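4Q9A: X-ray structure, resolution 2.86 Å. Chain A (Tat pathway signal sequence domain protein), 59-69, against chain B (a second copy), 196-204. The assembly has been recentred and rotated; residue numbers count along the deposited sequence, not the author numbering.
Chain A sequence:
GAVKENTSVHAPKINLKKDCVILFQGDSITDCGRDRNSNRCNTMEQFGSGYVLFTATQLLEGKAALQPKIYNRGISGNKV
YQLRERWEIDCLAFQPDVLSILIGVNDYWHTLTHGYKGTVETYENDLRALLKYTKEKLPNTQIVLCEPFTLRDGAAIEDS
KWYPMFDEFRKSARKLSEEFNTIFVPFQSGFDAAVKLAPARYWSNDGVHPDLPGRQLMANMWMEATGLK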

# COMPACT_ATOMS: atom_id res chain seq x y z
N LEU A 59 1.30 0.44 9.44
CA LEU A 59 1.11 0.87 10.82
C LEU A 59 -0.31 0.49 11.31
O LEU A 59 -0.46 -0.07 12.40
CB LEU A 59 1.34 2.39 10.92
CG LEU A 59 2.79 2.86 10.92
CD1 LEU A 59 2.91 4.35 10.56
CD2 LEU A 59 3.47 2.54 12.23
N LEU A 60 -1.32 0.75 10.46
CA LEU A 60 -2.73 0.43 10.74
C LEU A 60 -2.97 -1.08 10.89
O LEU A 60 -3.81 -1.48 11.69
CB LEU A 60 -3.65 0.98 9.62
CG LEU A 60 -3.83 2.49 9.51
CD1 LEU A 60 -4.65 2.84 8.29
CD2 LEU A 60 -4.48 3.05 10.73
N GLU A 61 -2.28 -1.92 10.10
CA GLU A 61 -2.43 -3.38 10.17
C GLU A 61 -1.53 -3.96 11.30
O GLU A 61 -2.01 -4.70 12.17
CB GLU A 61 -2.10 -4.02 8.79
CG GLU A 61 -2.22 -5.53 8.73
CD GLU A 61 -1.03 -6.33 9.23
OE1 GLU A 61 0.12 -5.83 9.12
OE2 GLU A 61 -1.25 -7.47 9.72
N GLY A 62 -0.24 -3.62 11.23
CA GLY A 62 0.77 -4.08 12.16
C GLY A 62 0.52 -3.73 13.61
O GLY A 62 0.57 -4.61 14.47
N LYS A 63 0.25 -2.42 13.88
CA LYS A 63 0.03 -1.92 15.24
C LYS A 63 -1.47 -1.64 15.48
O LYS A 63 -1.83 -0.68 16.19
CB LYS A 63 0.89 -0.66 15.44
CG LYS A 63 2.39 -0.80 15.12
CD LYS A 63 3.17 -1.74 16.06
CE LYS A 63 4.63 -1.81 15.66
NZ LYS A 63 5.31 -3.02 16.20
N ALA A 64 -2.35 -2.50 14.92
CA ALA A 64 -3.82 -2.41 14.99
C ALA A 64 -4.38 -2.34 16.42
O ALA A 64 -5.34 -1.60 16.66
CB ALA A 64 -4.44 -3.58 14.27
N ALA A 65 -3.78 -3.11 17.37
CA ALA A 65 -4.17 -3.16 18.79
C ALA A 65 -4.05 -1.81 19.46
O ALA A 65 -4.68 -1.59 20.49
CB ALA A 65 -3.31 -4.17 19.51
N LEU A 66 -3.25 -0.90 18.88
CA LEU A 66 -3.03 0.45 19.40
C LEU A 66 -3.94 1.48 18.72
O LEU A 66 -4.01 2.62 19.18
CB LEU A 66 -1.55 0.83 19.21
CG LEU A 66 -0.55 -0.06 19.97
CD1 LEU A 66 0.83 0.05 19.38
CD2 LEU A 66 -0.54 0.25 21.46
N GLN A 67 -4.66 1.07 17.66
CA GLN A 67 -5.58 1.90 16.87
C GLN A 67 -5.01 3.31 16.64
O GLN A 67 -5.50 4.29 17.21
CB GLN A 67 -6.97 1.92 17.49
CG GLN A 67 -7.74 0.65 17.19
CD GLN A 67 -9.21 0.93 17.12
OE1 GLN A 67 -9.67 1.74 16.31
NE2 GLN A 67 -9.99 0.27 17.97
N PRO A 68 -3.89 3.42 15.87
CA PRO A 68 -3.27 4.74 15.68
C PRO A 68 -4.09 5.66 14.75
O PRO A 68 -4.81 5.17 13.87
CB PRO A 68 -1.91 4.41 15.06
CG PRO A 68 -2.07 3.11 14.43
CD PRO A 68 -3.13 2.37 15.17
N LYS A 69 -3.99 6.97 14.99
CA LYS A 69 -4.66 7.98 14.18
C LYS A 69 -3.57 8.62 13.33
O LYS A 69 -2.71 9.32 13.88
CB LYS A 69 -5.44 9.01 15.04
CG LYS A 69 -6.19 8.45 16.27
CD LYS A 69 -7.33 9.37 16.69
CE LYS A 69 -7.62 9.30 18.16
NZ LYS A 69 -8.67 10.26 18.56
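Chain B (196-204) KLAPARYWS

The contact between these two copies of one protein illustrates a common principle of small interfaces: a patch of mostly apolar contacts is accompanied by a single hydrogen bond, here from a tyrosine to a backbone carbonyl in the last turn of a helix. On chain A, the helix carrying Leu A60 ends at Gly A62, Lys A63 leaves helical geometry, and a short 3-10 segment, Ala A64 to Leu A66, follows. Where a helix terminates, its last carbonyls lack partners one turn ahead, and Tyr B202 exploits this: its OH donates to Leu A60 O at 2.6 Å, at the ring edge, near its plane.

Chain B approaches as an extended stretch at Ala B198 and Pro B199 followed by a loosely wound segment that carries Tyr B202 and Trp B203. The two chains run in opposite senses, since Leu B197 lies by Ala A65, their CA atoms 4.8 Å apart, whereas the later Trp B203 faces the earlier Glu A61, with 8.4 Å between CA atoms. The close end is tight enough for a CA-H...O contact, Ala A65 CA to Leu B197 O at 3.3 Å.

Between these ends, Ala A64 points its methyl group toward chain B, and its CB lies 3.5 Å from Trp B203 CH2, 3.8 Å from Tyr B202 CE2 and 4.4 Å from Ala B198 CB. The indole is also bonded within chain B, where Trp B203 NE1 donates to Ala B198 O at 3.1 Å, linking that stretch to the segment that follows. Gln A67, with phi and psi both positive, lays its CG over one face of the Tyr B202 ring, while its amide reaches on to Pro B199, NE2 standing 3.7 Å from Pro B199 CD. Together the stretches bury 462 Å², with Tyr B202 the most heavily covered residue.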

# COMPACT_ATOMS: atom_id res chain seq x y z
N LYS B 196 -9.43 -10.13 17.08
CA LYS B 196 -9.07 -10.32 18.48
C LYS B 196 -8.16 -9.16 18.95
O LYS B 196 -8.02 -8.95 20.15
CB LYS B 196 -8.41 -11.68 18.72
CG LYS B 196 -9.38 -12.86 18.70
CD LYS B 196 -8.68 -14.20 18.49
CE LYS B 196 -9.60 -15.38 18.68
NZ LYS B 196 -10.02 -15.56 20.10
N LEU B 197 -7.56 -8.40 17.98
CA LEU B 197 -6.66 -7.25 18.22
C LEU B 197 -7.36 -5.91 18.17
O LEU B 197 -6.95 -5.00 18.90
CB LEU B 197 -5.55 -7.22 17.16
CG LEU B 197 -4.62 -8.39 17.07
CD1 LEU B 197 -3.77 -8.29 15.81
CD2 LEU B 197 -3.75 -8.50 18.30
N ALA B 198 -8.35 -5.76 17.25
CA ALA B 198 -9.16 -4.55 17.02
C ALA B 198 -10.56 -4.94 16.48
O ALA B 198 -10.66 -5.96 15.79
CB ALA B 198 -8.45 -3.61 16.05
N PRO B 199 -11.64 -4.18 16.79
CA PRO B 199 -12.99 -4.58 16.30
C PRO B 199 -13.11 -4.70 14.78
O PRO B 199 -12.40 -4.02 14.03
CB PRO B 199 -13.91 -3.46 16.82
CG PRO B 199 -13.00 -2.32 17.14
CD PRO B 199 -11.71 -2.94 17.60
N ALA B 200 -14.02 -5.58 14.35
CA ALA B 200 -14.29 -5.90 12.95
C ALA B 200 -14.44 -4.65 12.08
O ALA B 200 -13.87 -4.64 10.99
CB ALA B 200 -15.54 -6.77 12.84
N ARG B 201 -15.15 -3.58 12.58
CA ARG B 201 -15.40 -2.34 11.81
C ARG B 201 -14.11 -1.60 11.44
O ARG B 201 -14.12 -0.85 10.45
CB ARG B 201 -16.36 -1.36 12.49
CG ARG B 201 -15.80 -0.70 13.72
CD ARG B 201 -16.07 0.79 13.78
NE ARG B 201 -15.79 1.29 15.13
CZ ARG B 201 -14.59 1.67 15.57
NH1 ARG B 201 -13.54 1.68 14.75
NH2 ARG B 201 -14.44 2.08 16.82
N TYR B 202 -13.02 -1.83 12.20
CA TYR B 202 -11.72 -1.24 11.95
C TYR B 202 -11.14 -1.84 10.66
O TYR B 202 -10.59 -1.12 9.82
CB TYR B 202 -10.79 -1.47 13.17
CG TYR B 202 -9.36 -0.99 12.97
CD1 TYR B 202 -9.03 0.35 13.15
CD2 TYR B 202 -8.35 -1.88 12.63
CE1 TYR B 202 -7.72 0.80 12.99
CE2 TYR B 202 -7.03 -1.44 12.49
CZ TYR B 202 -6.72 -0.10 12.65
OH TYR B 202 -5.43 0.34 12.51
N TRP B 203 -11.32 -3.16 10.50
CA TRP B 203 -10.82 -3.93 9.37
C TRP B 203 -11.71 -3.80 8.15
O TRP B 203 -11.21 -3.73 7.03
CB TRP B 203 -10.70 -5.40 9.77
CG TRP B 203 -9.84 -5.62 10.98
CD1 TRP B 203 -10.26 -5.79 12.27
CD2 TRP B 203 -8.41 -5.59 11.02
NE1 TRP B 203 -9.17 -5.93 13.10
CE2 TRP B 203 -8.02 -5.80 12.36
CE3 TRP B 203 -7.40 -5.43 10.03
CZ2 TRP B 203 -6.68 -5.84 12.75
CZ3 TRP B 203 -6.07 -5.49 10.42
CH2 TRP B 203 -5.72 -5.68 11.76
N SER B 204 -13.05 -3.82 8.38
CA SER B 204 -14.10 -3.75 7.35
C SER B 204 -15.37 -3.25 7.99
O SER B 204 -15.85 -3.87 8.93
CB SER B 204 -14.33 -5.13 6.75
OG SER B 204 -15.66 -5.22 6.28